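Local coordinates for periplasmic binding protein (Thermotoga lettingae TMO, PDB 4RY8) that binds 5-methylthioribose in a cleft between two lobes and probably serves as the solute-binding component of a sugar transporter, at residues 21-26 with 55-60; 123-128 with 226-231; 138-143 with 168-173; 174-179 with 203-208. All blocks are in the same frame, centred on the assembly; numbering follows the deposited sequence.

Contact 1: residues 21-26 with 55-60; sequences VREVGE and GDMARM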
loop_
_atom_site.group_PDB
_atom_site.type_symbol
_atom_site.label_atom_id
_atom_site.label_comp_id
_atom_site.label_asym_id
_atom_site.label_seq_id
_atom_site.Cartn_x
_atom_site.Cartn_y
_atom_site.Cartn_z
ATOM N N VAL C 21 -22.389 18.841 -1.284
ATOM C CA VAL C 21 -23.388 18.042 -1.971
ATOM C C VAL C 21 -22.957 16.601 -1.876
ATOM O O VAL C 21 -21.938 16.219 -2.449
ATOM C CB VAL C 21 -23.527 18.453 -3.450
ATOM C CG1 VAL C 21 -24.552 17.567 -4.160
ATOM C CG2 VAL C 21 -23.933 19.898 -3.539
ATOM N N ARG C 22 -23.757 15.787 -1.187
ATOM C CA ARG C 22 -23.395 14.419 -0.893
ATOM C C ARG C 22 -24.297 13.439 -1.526
ATOM O O ARG C 22 -25.480 13.618 -1.489
ATOM C CB ARG C 22 -23.526 14.155 0.605
ATOM C CG ARG C 22 -22.843 15.179 1.500
ATOM C CD ARG C 22 -23.670 15.363 2.742
ATOM N NE ARG C 22 -23.251 14.425 3.751
ATOM C CZ ARG C 22 -24.009 13.937 4.731
ATOM N NH1 ARG C 22 -25.307 14.228 4.882
ATOM N NH2 ARG C 22 -23.430 13.115 5.578
ATOM N N GLU C 23 -23.755 12.335 -1.981
ATOM C CA GLU C 23 -24.586 11.244 -2.487
ATOM C C GLU C 23 -25.240 10.483 -1.345
ATOM O O GLU C 23 -26.395 10.085 -1.435
ATOM C CB GLU C 23 -23.752 10.273 -3.330
ATOM C CG GLU C 23 -24.590 9.251 -4.112
ATOM C CD GLU C 23 -23.805 8.060 -4.726
ATOM O OE1 GLU C 23 -22.551 8.035 -4.762
ATOM O OE2 GLU C 23 -24.456 7.100 -5.191
ATOM N N VAL C 24 -24.509 10.293 -0.259
ATOM C CA VAL C 24 -24.873 9.288 0.722
ATOM C C VAL C 24 -24.637 9.877 2.107
ATOM O O VAL C 24 -23.654 10.562 2.315
ATOM C CB VAL C 24 -24.001 8.016 0.511
ATOM C CG1 VAL C 24 -23.987 7.109 1.741
ATOM C CG2 VAL C 24 -24.489 7.256 -0.712
ATOM N N GLY C 25 -25.547 9.627 3.031
ATOM C CA GLY C 25 -25.398 10.143 4.389
ATOM C C GLY C 25 -25.624 9.144 5.513
ATOM O O GLY C 25 -25.542 9.532 6.671
ATOM N N GLU C 26 -25.869 7.866 5.201
ATOM C CA GLU C 26 -26.213 6.878 6.224
ATOM C C GLU C 26 -25.020 6.390 7.065
ATOM O O GLU C 26 -23.960 6.156 6.561
ATOM C CB GLU C 26 -26.955 5.678 5.618
ATOM C CG GLU C 26 -26.141 4.727 4.766
ATOM C CD GLU C 26 -26.945 3.489 4.377
ATOM O OE1 GLU C 26 -27.436 2.761 5.279
ATOM O OE2 GLU C 26 -27.081 3.247 3.178
ATOM N N GLY C 55 -28.687 8.699 -2.600
ATOM C CA GLY C 55 -28.533 7.659 -3.572
ATOM C C GLY C 55 -29.200 7.972 -4.902
ATOM O O GLY C 55 -29.064 7.199 -5.829
ATOM N N ASP C 56 -29.880 9.108 -5.020
ATOM C CA ASP C 56 -30.602 9.442 -6.265
ATOM C C ASP C 56 -29.764 10.397 -7.139
ATOM O O ASP C 56 -29.684 11.616 -6.884
ATOM C CB ASP C 56 -31.956 10.050 -5.911
ATOM C CG ASP C 56 -32.891 10.203 -7.132
ATOM O OD1 ASP C 56 -32.461 10.717 -8.174
ATOM O OD2 ASP C 56 -34.065 9.834 -7.023
ATOM N N MET C 57 -29.142 9.846 -8.177
ATOM C CA MET C 57 -28.236 10.644 -8.995
ATOM C C MET C 57 -28.954 11.841 -9.634
ATOM O O MET C 57 -28.372 12.931 -9.716
ATOM C CB MET C 57 -27.506 9.790 -10.061
ATOM C CG MET C 57 -26.318 8.965 -9.546
ATOM S SD MET C 57 -25.002 9.833 -8.602
ATOM C CE MET C 57 -24.883 11.245 -9.607
ATOM N N ALA C 58 -30.214 11.668 -10.043
ATOM C CA ALA C 58 -30.960 12.768 -10.690
ATOM C C ALA C 58 -31.204 13.891 -9.699
ATOM O O ALA C 58 -31.116 15.058 -10.057
ATOM C CB ALA C 58 -32.289 12.276 -11.266
ATOM N N ARG C 59 -31.506 13.532 -8.458
ATOM C CA ARG C 59 -31.605 14.521 -7.378
ATOM C C ARG C 59 -30.261 15.200 -7.152
ATOM O O ARG C 59 -30.223 16.409 -6.893
ATOM C CB ARG C 59 -32.115 13.909 -6.062
ATOM N N MET C 60 -29.162 14.434 -7.270
ATOM C CA MET C 60 -27.805 14.981 -7.063
ATOM C C MET C 60 -27.452 16.100 -8.057
ATOM O O MET C 60 -26.973 17.171 -7.659
ATOM C CB MET C 60 -26.720 13.862 -7.074
ATOM C CG MET C 60 -25.531 14.124 -6.135
ATOM S SD MET C 60 -24.280 12.836 -6.106
ATOM C CE MET C 60 -23.054 13.704 -5.079
#

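Contact 2: residues 123-128 with 226-231; sequences YLISKQ and KVYSVD. With SR1 (5-S-methyl-5-thio-alpha-D-ribofuranose), chain G.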
loop_
_atom_site.group_PDB
_atom_site.type_symbol
_atom_site.label_atom_id
_atom_site.label_comp_id
_atom_site.label_asym_id
_atom_site.label_seq_id
_atom_site.Cartn_x
_atom_site.Cartn_y
_atom_site.Cartn_z
ATOM N N TYR C 123 -5.458 -2.689 0.104
ATOM C CA TYR C 123 -4.288 -3.498 0.233
ATOM C C TYR C 123 -4.046 -3.824 1.714
ATOM O O TYR C 123 -3.848 -4.965 2.084
ATOM C CB TYR C 123 -3.042 -2.775 -0.296
ATOM C CG TYR C 123 -1.860 -3.670 -0.108
ATOM C CD1 TYR C 123 -1.809 -4.875 -0.789
ATOM C CD2 TYR C 123 -0.865 -3.417 0.866
ATOM C CE1 TYR C 123 -0.783 -5.760 -0.589
ATOM C CE2 TYR C 123 0.187 -4.312 1.056
ATOM C CZ TYR C 123 0.212 -5.492 0.308
ATOM O OH TYR C 123 1.201 -6.454 0.444
ATOM N N LEU C 124 -4.117 -2.832 2.571
ATOM C CA LEU C 124 -3.777 -3.127 3.973
ATOM C C LEU C 124 -4.754 -4.102 4.595
ATOM O O LEU C 124 -4.345 -5.054 5.273
ATOM C CB LEU C 124 -3.705 -1.869 4.815
ATOM C CG LEU C 124 -2.569 -0.874 4.604
ATOM C CD1 LEU C 124 -2.825 0.327 5.507
ATOM C CD2 LEU C 124 -1.185 -1.464 4.847
ATOM N N ILE C 125 -6.049 -3.899 4.372
ATOM C CA ILE C 125 -7.013 -4.772 5.052
ATOM C C ILE C 125 -7.005 -6.136 4.407
ATOM O O ILE C 125 -7.106 -7.138 5.125
ATOM C CB ILE C 125 -8.446 -4.171 5.187
ATOM C CG1 ILE C 125 -9.276 -5.004 6.151
ATOM C CG2 ILE C 125 -9.133 -4.119 3.778
ATOM C CD1 ILE C 125 -8.907 -4.958 7.627
ATOM N N SER C 126 -6.953 -6.203 3.061
ATOM C CA SER C 126 -6.949 -7.512 2.397
ATOM C C SER C 126 -5.707 -8.379 2.752
ATOM O O SER C 126 -5.855 -9.579 3.015
ATOM C CB SER C 126 -7.174 -7.410 0.825
ATOM O OG SER C 126 -8.217 -6.520 0.511
ATOM N N LYS C 127 -4.516 -7.781 2.766
ATOM C CA LYS C 127 -3.279 -8.442 3.230
ATOM C C LYS C 127 -3.361 -8.884 4.694
ATOM O O LYS C 127 -2.841 -9.937 5.021
ATOM C CB LYS C 127 -2.048 -7.541 3.119
ATOM C CG LYS C 127 -0.909 -8.033 4.031
ATOM C CD LYS C 127 0.341 -7.210 3.957
ATOM C CE LYS C 127 0.328 -6.048 4.896
ATOM N NZ LYS C 127 1.406 -5.086 4.558
ATOM N N GLN C 128 -4.023 -8.098 5.545
ATOM C CA GLN C 128 -4.128 -8.445 6.986
ATOM C C GLN C 128 -4.923 -9.760 7.112
ATOM O O GLN C 128 -4.554 -10.657 7.839
ATOM C CB GLN C 128 -4.841 -7.336 7.726
ATOM C CG GLN C 128 -4.938 -7.526 9.221
ATOM C CD GLN C 128 -3.638 -7.229 9.864
ATOM O OE1 GLN C 128 -2.641 -7.002 9.171
ATOM N NE2 GLN C 128 -3.629 -7.192 11.188
ATOM N N LYS C 226 -13.766 -14.639 11.324
ATOM C CA LYS C 226 -12.968 -13.462 11.619
ATOM C C LYS C 226 -13.351 -12.405 10.605
ATOM O O LYS C 226 -13.469 -12.706 9.435
ATOM C CB LYS C 226 -11.480 -13.809 11.566
ATOM C CG LYS C 226 -11.018 -14.612 12.771
ATOM C CD LYS C 226 -9.526 -14.446 12.953
ATOM C CE LYS C 226 -8.960 -15.481 13.906
ATOM N NZ LYS C 226 -7.506 -15.211 14.108
ATOM N N VAL C 227 -13.624 -11.197 11.070
ATOM C CA VAL C 227 -14.126 -10.134 10.224
ATOM C C VAL C 227 -13.119 -9.014 10.111
ATOM O O VAL C 227 -12.571 -8.591 11.100
ATOM C CB VAL C 227 -15.468 -9.572 10.734
ATOM C CG1 VAL C 227 -16.032 -8.551 9.722
ATOM C CG2 VAL C 227 -16.452 -10.715 10.976
ATOM N N TYR C 228 -12.877 -8.590 8.874
ATOM C CA TYR C 228 -11.947 -7.526 8.504
ATOM C C TYR C 228 -12.788 -6.462 7.804
ATOM O O TYR C 228 -13.585 -6.792 6.915
ATOM C CB TYR C 228 -10.839 -8.075 7.563
ATOM C CG TYR C 228 -10.029 -9.173 8.267
ATOM C CD1 TYR C 228 -10.545 -10.468 8.410
ATOM C CD2 TYR C 228 -8.799 -8.909 8.854
ATOM C CE1 TYR C 228 -9.847 -11.461 9.076
ATOM C CE2 TYR C 228 -8.109 -9.909 9.529
ATOM C CZ TYR C 228 -8.636 -11.161 9.645
ATOM O OH TYR C 228 -7.979 -12.141 10.302
ATOM N N SER C 229 -12.631 -5.200 8.206
ATOM C CA SER C 229 -13.391 -4.112 7.598
ATOM C C SER C 229 -12.543 -2.876 7.282
ATOM O O SER C 229 -11.331 -2.840 7.460
ATOM C CB SER C 229 -14.527 -3.722 8.523
ATOM O OG SER C 229 -13.931 -3.113 9.684
ATOM N N VAL C 230 -13.226 -1.881 6.768
ATOM C CA VAL C 230 -12.719 -0.574 6.642
ATOM C C VAL C 230 -13.568 0.345 7.524
ATOM O O VAL C 230 -14.760 0.075 7.769
ATOM C CB VAL C 230 -12.812 -0.164 5.150
ATOM C CG1 VAL C 230 -12.325 1.221 4.900
ATOM C CG2 VAL C 230 -11.997 -1.107 4.325
ATOM N N ASP C 231 -12.975 1.482 7.881
ATOM C CA ASP C 231 -13.597 2.564 8.639
ATOM C C ASP C 231 -13.524 2.268 10.130
ATOM O O ASP C 231 -13.462 1.130 10.552
ATOM C CB ASP C 231 -15.044 2.930 8.247
ATOM C CG ASP C 231 -15.188 3.228 6.767
ATOM O OD1 ASP C 231 -14.333 3.960 6.234
ATOM O OD2 ASP C 231 -16.153 2.715 6.131
HETATM C CS SR1 G . -20.947 3.839 0.065
HETATM S S SR1 G . -19.253 4.355 -0.092
HETATM C C5 SR1 G . -18.848 4.065 1.648
HETATM C C4 SR1 G . -17.392 4.415 1.943
HETATM O O4 SR1 G . -17.229 5.749 1.586
HETATM C C1 SR1 G . -16.437 6.463 2.555
HETATM O O1 SR1 G . -15.276 6.873 1.915
HETATM C C2 SR1 G . -16.105 5.541 3.717
HETATM O O2 SR1 G . -14.711 5.172 3.902
HETATM C C3 SR1 G . -16.968 4.334 3.405
HETATM O O3 SR1 G . -16.257 3.130 3.659
#

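Contact 3: residues 138-143 with 168-173; sequences NVIYVN and KEVAKI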
loop_
_atom_site.group_PDB
_atom_site.type_symbol
_atom_site.label_atom_id
_atom_site.label_comp_id
_atom_site.label_asym_id
_atom_site.label_seq_id
_atom_site.Cartn_x
_atom_site.Cartn_y
_atom_site.Cartn_z
ATOM N N ASN C 138 -11.646 -19.119 3.294
ATOM C CA ASN C 138 -12.886 -19.049 2.503
ATOM C C ASN C 138 -13.689 -17.762 2.838
ATOM O O ASN C 138 -14.418 -17.689 3.828
ATOM C CB ASN C 138 -13.742 -20.292 2.784
ATOM C CG ASN C 138 -13.058 -21.595 2.380
ATOM O OD1 ASN C 138 -13.174 -22.611 3.067
ATOM N ND2 ASN C 138 -12.366 -21.568 1.270
ATOM N N VAL C 139 -13.566 -16.765 1.982
ATOM C CA VAL C 139 -13.973 -15.421 2.307
ATOM C C VAL C 139 -15.307 -15.080 1.719
ATOM O O VAL C 139 -15.514 -15.263 0.474
ATOM C CB VAL C 139 -12.927 -14.404 1.759
ATOM C CG1 VAL C 139 -13.323 -12.976 2.118
ATOM C CG2 VAL C 139 -11.551 -14.745 2.300
ATOM N N ILE C 140 -16.177 -14.561 2.591
ATOM C CA ILE C 140 -17.392 -13.788 2.209
ATOM C C ILE C 140 -17.028 -12.324 2.042
ATOM O O ILE C 140 -16.654 -11.644 2.981
ATOM C CB ILE C 140 -18.560 -13.967 3.191
ATOM C CG1 ILE C 140 -18.962 -15.476 3.195
ATOM C CG2 ILE C 140 -19.742 -13.046 2.813
ATOM C CD1 ILE C 140 -19.860 -15.925 4.313
ATOM N N TYR C 141 -17.107 -11.844 0.811
ATOM C CA TYR C 141 -16.685 -10.481 0.459
ATOM C C TYR C 141 -17.912 -9.588 0.443
ATOM O O TYR C 141 -18.870 -9.831 -0.311
ATOM C CB TYR C 141 -16.099 -10.515 -0.935
ATOM C CG TYR C 141 -15.593 -9.215 -1.534
ATOM C CD1 TYR C 141 -14.837 -8.302 -0.801
ATOM C CD2 TYR C 141 -15.728 -8.982 -2.881
ATOM C CE1 TYR C 141 -14.359 -7.163 -1.387
ATOM C CE2 TYR C 141 -15.244 -7.846 -3.464
ATOM C CZ TYR C 141 -14.529 -6.953 -2.715
ATOM O OH TYR C 141 -14.007 -5.864 -3.321
ATOM N N VAL C 142 -17.876 -8.513 1.216
ATOM C CA VAL C 142 -19.023 -7.601 1.258
ATOM C C VAL C 142 -18.625 -6.249 0.682
ATOM O O VAL C 142 -17.847 -5.459 1.284
ATOM C CB VAL C 142 -19.596 -7.433 2.636
ATOM C CG1 VAL C 142 -20.994 -6.851 2.526
ATOM C CG2 VAL C 142 -19.575 -8.737 3.428
ATOM N N ASN C 143 -19.111 -6.019 -0.532
ATOM C CA ASN C 143 -18.804 -4.812 -1.262
ATOM C C ASN C 143 -19.681 -4.779 -2.471
ATOM O O ASN C 143 -20.288 -5.801 -2.819
ATOM C CB ASN C 143 -17.327 -4.806 -1.690
ATOM C CG ASN C 143 -16.826 -3.432 -2.094
ATOM O OD1 ASN C 143 -17.421 -2.393 -1.764
ATOM N ND2 ASN C 143 -15.717 -3.413 -2.788
ATOM N N LYS C 168 -9.726 -17.511 -0.905
ATOM C CA LYS C 168 -10.742 -17.762 -1.946
ATOM C C LYS C 168 -11.969 -16.895 -1.685
ATOM O O LYS C 168 -12.398 -16.771 -0.556
ATOM C CB LYS C 168 -11.225 -19.219 -1.952
ATOM C CG LYS C 168 -10.162 -20.284 -2.120
ATOM C CD LYS C 168 -9.709 -20.392 -3.556
ATOM C CE LYS C 168 -8.587 -21.417 -3.698
ATOM N NZ LYS C 168 -9.059 -22.816 -3.520
ATOM N N GLU C 169 -12.553 -16.317 -2.735
ATOM C CA GLU C 169 -13.809 -15.621 -2.581
ATOM C C GLU C 169 -14.870 -16.689 -2.760
ATOM O O GLU C 169 -14.933 -17.302 -3.795
ATOM C CB GLU C 169 -13.968 -14.515 -3.632
ATOM C CG GLU C 169 -15.273 -13.730 -3.495
ATOM C CD GLU C 169 -15.369 -12.511 -4.398
ATOM O OE1 GLU C 169 -14.408 -11.709 -4.548
ATOM O OE2 GLU C 169 -16.460 -12.324 -4.938
ATOM N N VAL C 170 -15.669 -16.948 -1.741
ATOM C CA VAL C 170 -16.746 -17.931 -1.868
ATOM C C VAL C 170 -18.133 -17.285 -2.006
ATOM O O VAL C 170 -19.087 -17.967 -2.382
ATOM C CB VAL C 170 -16.762 -18.933 -0.699
ATOM C CG1 VAL C 170 -15.413 -19.626 -0.563
ATOM C CG2 VAL C 170 -17.165 -18.247 0.594
ATOM N N ALA C 171 -18.245 -15.999 -1.686
ATOM C CA ALA C 171 -19.434 -15.180 -1.967
ATOM C C ALA C 171 -19.087 -13.704 -1.963
ATOM O O ALA C 171 -18.185 -13.260 -1.194
ATOM C CB ALA C 171 -20.563 -15.440 -0.983
ATOM N N LYS C 172 -19.766 -12.967 -2.852
ATOM C CA LYS C 172 -19.847 -11.489 -2.853
ATOM C C LYS C 172 -21.259 -10.989 -2.509
ATOM O O LYS C 172 -22.222 -11.267 -3.224
ATOM C CB LYS C 172 -19.502 -10.921 -4.244
ATOM C CG LYS C 172 -19.280 -9.412 -4.254
ATOM C CD LYS C 172 -18.827 -8.891 -5.620
ATOM C CE LYS C 172 -18.981 -7.411 -5.645
ATOM N NZ LYS C 172 -18.122 -6.773 -6.637
ATOM N N ILE C 173 -21.401 -10.205 -1.452
ATOM C CA ILE C 173 -22.735 -9.717 -1.096
ATOM C C ILE C 173 -22.668 -8.255 -0.795
ATOM O O ILE C 173 -21.564 -7.671 -0.596
ATOM C CB ILE C 173 -23.342 -10.506 0.095
ATOM C CG1 ILE C 173 -22.515 -10.318 1.347
ATOM C CG2 ILE C 173 -23.489 -11.988 -0.237
ATOM C CD1 ILE C 173 -23.047 -11.112 2.519
#

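Contact 4: residues 174-179 with 203-208; sequences GAVTGS and AMWDEF. With SR1 (5-S-methyl-5-thio-alpha-D-ribofuranose), chain G.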
loop_
_atom_site.group_PDB
_atom_site.type_symbol
_atom_site.label_atom_id
_atom_site.label_comp_id
_atom_site.label_asym_id
_atom_site.label_seq_id
_atom_site.Cartn_x
_atom_site.Cartn_y
_atom_site.Cartn_z
ATOM N N GLY C 174 -23.844 -7.657 -0.723
ATOM C CA GLY C 174 -23.950 -6.268 -0.362
ATOM C C GLY C 174 -24.610 -5.355 -1.375
ATOM O O GLY C 174 -24.436 -5.492 -2.596
ATOM N N ALA C 175 -25.393 -4.431 -0.827
ATOM C CA ALA C 175 -25.983 -3.330 -1.558
ATOM C C ALA C 175 -26.058 -2.144 -0.623
ATOM O O ALA C 175 -26.202 -2.302 0.596
ATOM C CB ALA C 175 -27.370 -3.708 -2.057
ATOM N N VAL C 176 -25.974 -0.955 -1.197
ATOM C CA VAL C 176 -26.099 0.287 -0.451
ATOM C C VAL C 176 -27.556 0.739 -0.564
ATOM O O VAL C 176 -27.998 1.111 -1.632
ATOM C CB VAL C 176 -25.171 1.383 -1.031
ATOM C CG1 VAL C 176 -25.408 2.718 -0.322
ATOM C CG2 VAL C 176 -23.718 0.945 -0.934
ATOM N N THR C 177 -28.290 0.725 0.542
ATOM C CA THR C 177 -29.744 0.811 0.482
ATOM C C THR C 177 -30.368 1.959 1.242
ATOM O O THR C 177 -31.547 2.211 1.064
ATOM C CB THR C 177 -30.376 -0.456 1.088
ATOM O OG1 THR C 177 -29.983 -0.567 2.471
ATOM C CG2 THR C 177 -29.948 -1.698 0.317
ATOM N N GLY C 178 -29.634 2.622 2.135
ATOM C CA GLY C 178 -30.301 3.445 3.143
ATOM C C GLY C 178 -30.555 2.765 4.485
ATOM O O GLY C 178 -30.755 3.432 5.500
ATOM N N SER C 179 -30.553 1.443 4.498
ATOM C CA SER C 179 -30.583 0.630 5.729
ATOM C C SER C 179 -29.580 -0.510 5.531
ATOM O O SER C 179 -29.924 -1.714 5.596
ATOM C CB SER C 179 -31.973 0.037 5.927
ATOM O OG SER C 179 -32.909 1.059 5.873
ATOM N N ALA C 203 -15.207 -6.800 4.516
ATOM C CA ALA C 203 -16.297 -5.845 4.320
ATOM C C ALA C 203 -15.708 -4.475 4.147
ATOM O O ALA C 203 -15.064 -3.925 5.051
ATOM C CB ALA C 203 -17.232 -5.857 5.505
ATOM N N MET C 204 -15.961 -3.888 2.996
ATOM C CA MET C 204 -15.247 -2.676 2.565
ATOM C C MET C 204 -15.910 -1.323 3.004
ATOM O O MET C 204 -15.522 -0.284 2.546
ATOM C CB MET C 204 -15.024 -2.784 1.042
ATOM C CG MET C 204 -13.972 -3.843 0.587
ATOM S SD MET C 204 -12.375 -3.726 1.525
ATOM C CE MET C 204 -11.315 -4.670 0.442
ATOM N N TRP C 205 -16.907 -1.364 3.879
ATOM C CA TRP C 205 -17.465 -0.147 4.547
ATOM C C TRP C 205 -17.913 -0.565 5.949
ATOM O O TRP C 205 -18.422 -1.668 6.067
ATOM C CB TRP C 205 -18.641 0.377 3.669
ATOM C CG TRP C 205 -19.479 1.489 4.230
ATOM C CD1 TRP C 205 -19.111 2.450 5.135
ATOM C CD2 TRP C 205 -20.809 1.774 3.878
ATOM N NE1 TRP C 205 -20.146 3.299 5.379
ATOM C CE2 TRP C 205 -21.212 2.906 4.615
ATOM C CE3 TRP C 205 -21.722 1.170 3.013
ATOM C CZ2 TRP C 205 -22.494 3.439 4.515
ATOM C CZ3 TRP C 205 -22.977 1.689 2.920
ATOM C CH2 TRP C 205 -23.360 2.812 3.635
ATOM N N ASP C 206 -17.717 0.234 7.035
ATOM C CA ASP C 206 -18.120 -0.248 8.336
ATOM C C ASP C 206 -19.608 -0.587 8.480
ATOM O O ASP C 206 -19.957 -1.421 9.303
ATOM C CB ASP C 206 -17.612 0.630 9.556
ATOM C CG ASP C 206 -18.146 2.070 9.549
ATOM O OD1 ASP C 206 -18.840 2.498 8.609
ATOM O OD2 ASP C 206 -17.877 2.814 10.549
ATOM N N GLU C 207 -20.490 0.010 7.684
ATOM C CA GLU C 207 -21.919 -0.356 7.706
ATOM C C GLU C 207 -22.182 -1.791 7.193
ATOM O O GLU C 207 -23.051 -2.509 7.726
ATOM C CB GLU C 207 -22.754 0.672 6.936
ATOM C CG GLU C 207 -22.792 2.037 7.597
ATOM C CD GLU C 207 -23.403 2.011 8.984
ATOM O OE1 GLU C 207 -24.519 1.467 9.172
ATOM O OE2 GLU C 207 -22.777 2.558 9.905
ATOM N N PHE C 208 -21.403 -2.226 6.224
ATOM C CA PHE C 208 -21.465 -3.611 5.757
ATOM C C PHE C 208 -20.950 -4.516 6.902
ATOM O O PHE C 208 -21.554 -5.521 7.258
ATOM C CB PHE C 208 -20.536 -3.837 4.566
ATOM C CG PHE C 208 -20.972 -3.219 3.243
ATOM C CD1 PHE C 208 -22.307 -3.148 2.823
ATOM C CD2 PHE C 208 -19.990 -2.844 2.352
ATOM C CE1 PHE C 208 -22.603 -2.599 1.590
ATOM C CE2 PHE C 208 -20.290 -2.316 1.115
ATOM C CZ PHE C 208 -21.597 -2.210 0.735
HETATM C CS SR1 G . -20.947 3.839 0.065
HETATM S S SR1 G . -19.253 4.355 -0.092
HETATM C C5 SR1 G . -18.848 4.065 1.648
HETATM C C4 SR1 G . -17.392 4.415 1.943
HETATM O O4 SR1 G . -17.229 5.749 1.586
HETATM C C1 SR1 G . -16.437 6.463 2.555
HETATM O O1 SR1 G . -15.276 6.873 1.915
HETATM C C2 SR1 G . -16.105 5.541 3.717
HETATM O O2 SR1 G . -14.711 5.172 3.902
HETATM C C3 SR1 G . -16.968 4.334 3.405
HETATM O O3 SR1 G . -16.257 3.130 3.659
#

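Contact 1: residues 21-26 with 55-60
M60 and E23 bury most of the surface here, meeting just after the end of strand 17-22, beside the first turn of helix 57-69. The M60 side chain is extended beyond CG, so it reaches from the helix to that point. Its CG passes V21 CG1 at 4.1 Å. M60 SD lies 3.8 Å from E23 CB. The terminal CE stands 3.5 Å from E23 N. The thioether thus lies against backbone as well as side chain, crossing E23 at about a right angle. E23 has CG anti to the backbone N (chi1 -169°) and an extended chain; its OE1 accepts from the backbone N of G80, which settles the carboxylate beyond this contact. G55 supplies the polar link, its N donating to E23 O over 2.9 Å within the carbonyl plane, although the N-H...O angle of 140° is bent. One residue on, D56 N-caps the helix, OD1 accepting from R59 N at 3.0 Å. L85 and I77 also pack on M60. Such a meeting of a strand's C-terminal end with the start of a neighbouring helix is characteristic of the alpha/beta lobes of periplasmic binding proteins, the C-terminal ends of whose parallel strands face the ligand cleft.

Contact 2: residues 123-128 with 226-231
Helix 118-132 packs on strand 226-230 of the mixed sheet in the alpha/beta manner of periplasmic binding proteins, the short segments running antiparallel at 173° with their axes 8.4 Å apart. I125 carries the contact. Its CB points toward the strand and lies 3.9 Å from S229 O. CG1, anti to the backbone N, comes closer to that same carbonyl oxygen, and the chain then bends (chi2 70°) so that CD1 rests 3.2 Å from S229 O. At this tip CD1 also lies 3.7 Å from Y228 CB, near the plane of the ring and at its edge. The other branch, CG2, extends to V230, with 4.2 Å between I125 CG2 and V230 CG2. One isoleucine thus spans three successive strand residues, its contacts being apolar carbon against carbon and carbon against a backbone oxygen. A turn later Q128 adds its aliphatic part: CG meets the Y228 ring edge, 4.0 Å from CE2, while the amide and ring planes stand 70° apart. Y228 OH is hydrogen-bonded to D132 OD2 further along the same helix, which helps hold the far end of the ring. At the end of the segment D231 enters the sugar site, where its carboxylate takes two adjacent hydroxyls: SR1 O2 donates to OD1 over 2.7 Å, and SR1 O3 donates to OD2 over 2.5 Å.

Contact 3: residues 138-143 with 168-173
Five backbone hydrogen bonds knit strands 137-142 and 167-173 into a parallel pair, interrupted by a beta bulge at V170. V139 N donates to K168 O, and V139 O accepts from V170 N at 2.8 Å. The extra residue shifts the register by one, so I140 pairs with A171. Y141 N then donates to A171 O at 2.7 Å, and Y141 O accepts from I173 N. The tight part is the buried side, V139, I140, Y141 and V142: I140 CG2 approaches I173 CD1 to 3.8 Å, and V142 CG2 meets I173 CG1 at 3.9 Å. On the other face Y141 CD2 lies 3.5 Å from E169 OE1, an oxygen held from helix 148-163 by a hydrogen bond from W157 NE1 and a salt bridge to K161. Y141 OH accepts from N143 ND2 at 3.0 Å and is hydrogen-bonded to D154. The loose side is the edge strand's exposed lysines, K168 leading away and K172 running alongside the ring, its CG 3.8 Å from Y141 CD2. An alanine in place of Y141 would remove ring and hydroxyl, and would probably leave N143 and D154 less firmly positioned and E169 and K172 less well packed. Strand 167-173 lies at one edge of the mixed sheet; 137-142 pairs in turn with 200-203, helix 148-163 completes the beta-alpha-beta unit on the Y141 face, and helix 180-194 lies against I140 and I173.

Contact 4: residues 174-179 with 203-208
This is a loop-to-helix contact beside the ligand pocket, on the cleft side of the lobe built on the mixed sheet: the loop after strand 167-173 passes two aromatic residues, W205 and F208, at the start of helix 206-219. It is apolar and modest, burying 166 Å². V176 is the loop's main probe; its CG2 stands 4.0 Å from W205 CZ3 and 4.2 Å from F208 CZ, so one methyl touches both rings, the valine and tryptophan crossing at about a right angle. F208 receives A175 O at its edge, in the ring plane, with CE1 3.7 Å from that oxygen. Its face meets the indole, since W205 CE3 lies 4.0 Å above the centre of the phenyl plane. The W205 side chain, CG anti to the backbone N (chi1 172°), is itself sandwiched: E207 CB is 3.5 Å above the ring centre, and the opposite face receives the C5 side of the ribose, SR1 C5 lying 3.6 Å from the plane, offset toward the rim. W205 CD1 also approaches SR1 O3 to 3.3 Å. An alanine here would remove the indole and would probably weaken the hold on the sugar and loosen the packing of V176 and F208. M204 O accepts a hydrogen bond from R153 NH1, which also binds the sugar. W205 thus forms an aromatic wall, as in many carbohydrate-binding sites of periplasmic binding proteins.

How the contacts relate
Contact 1 belongs to the lobe built on the parallel sheet with strand 17-22, whereas contacts 2, 3 and 4 belong to the other lobe, whose mixed sheet includes strands 137-142, 167-173, 200-203 and 226-230. The centres of contacts 2, 3 and 4 lie about 13 to 15 Å apart; that of contact 1 is about 27 Å from those of contacts 2 and 3 but about 15 Å from that of contact 4. Along the chain contact 1 closes first; contact 2 encloses both contact 3 and then contact 4, in series. Contacts 1 and 4 touch across the cleft, E26 meeting G178 and W205. D231 and W205 place contacts 2 and 4 around the same sugar, consistent with closed lobes.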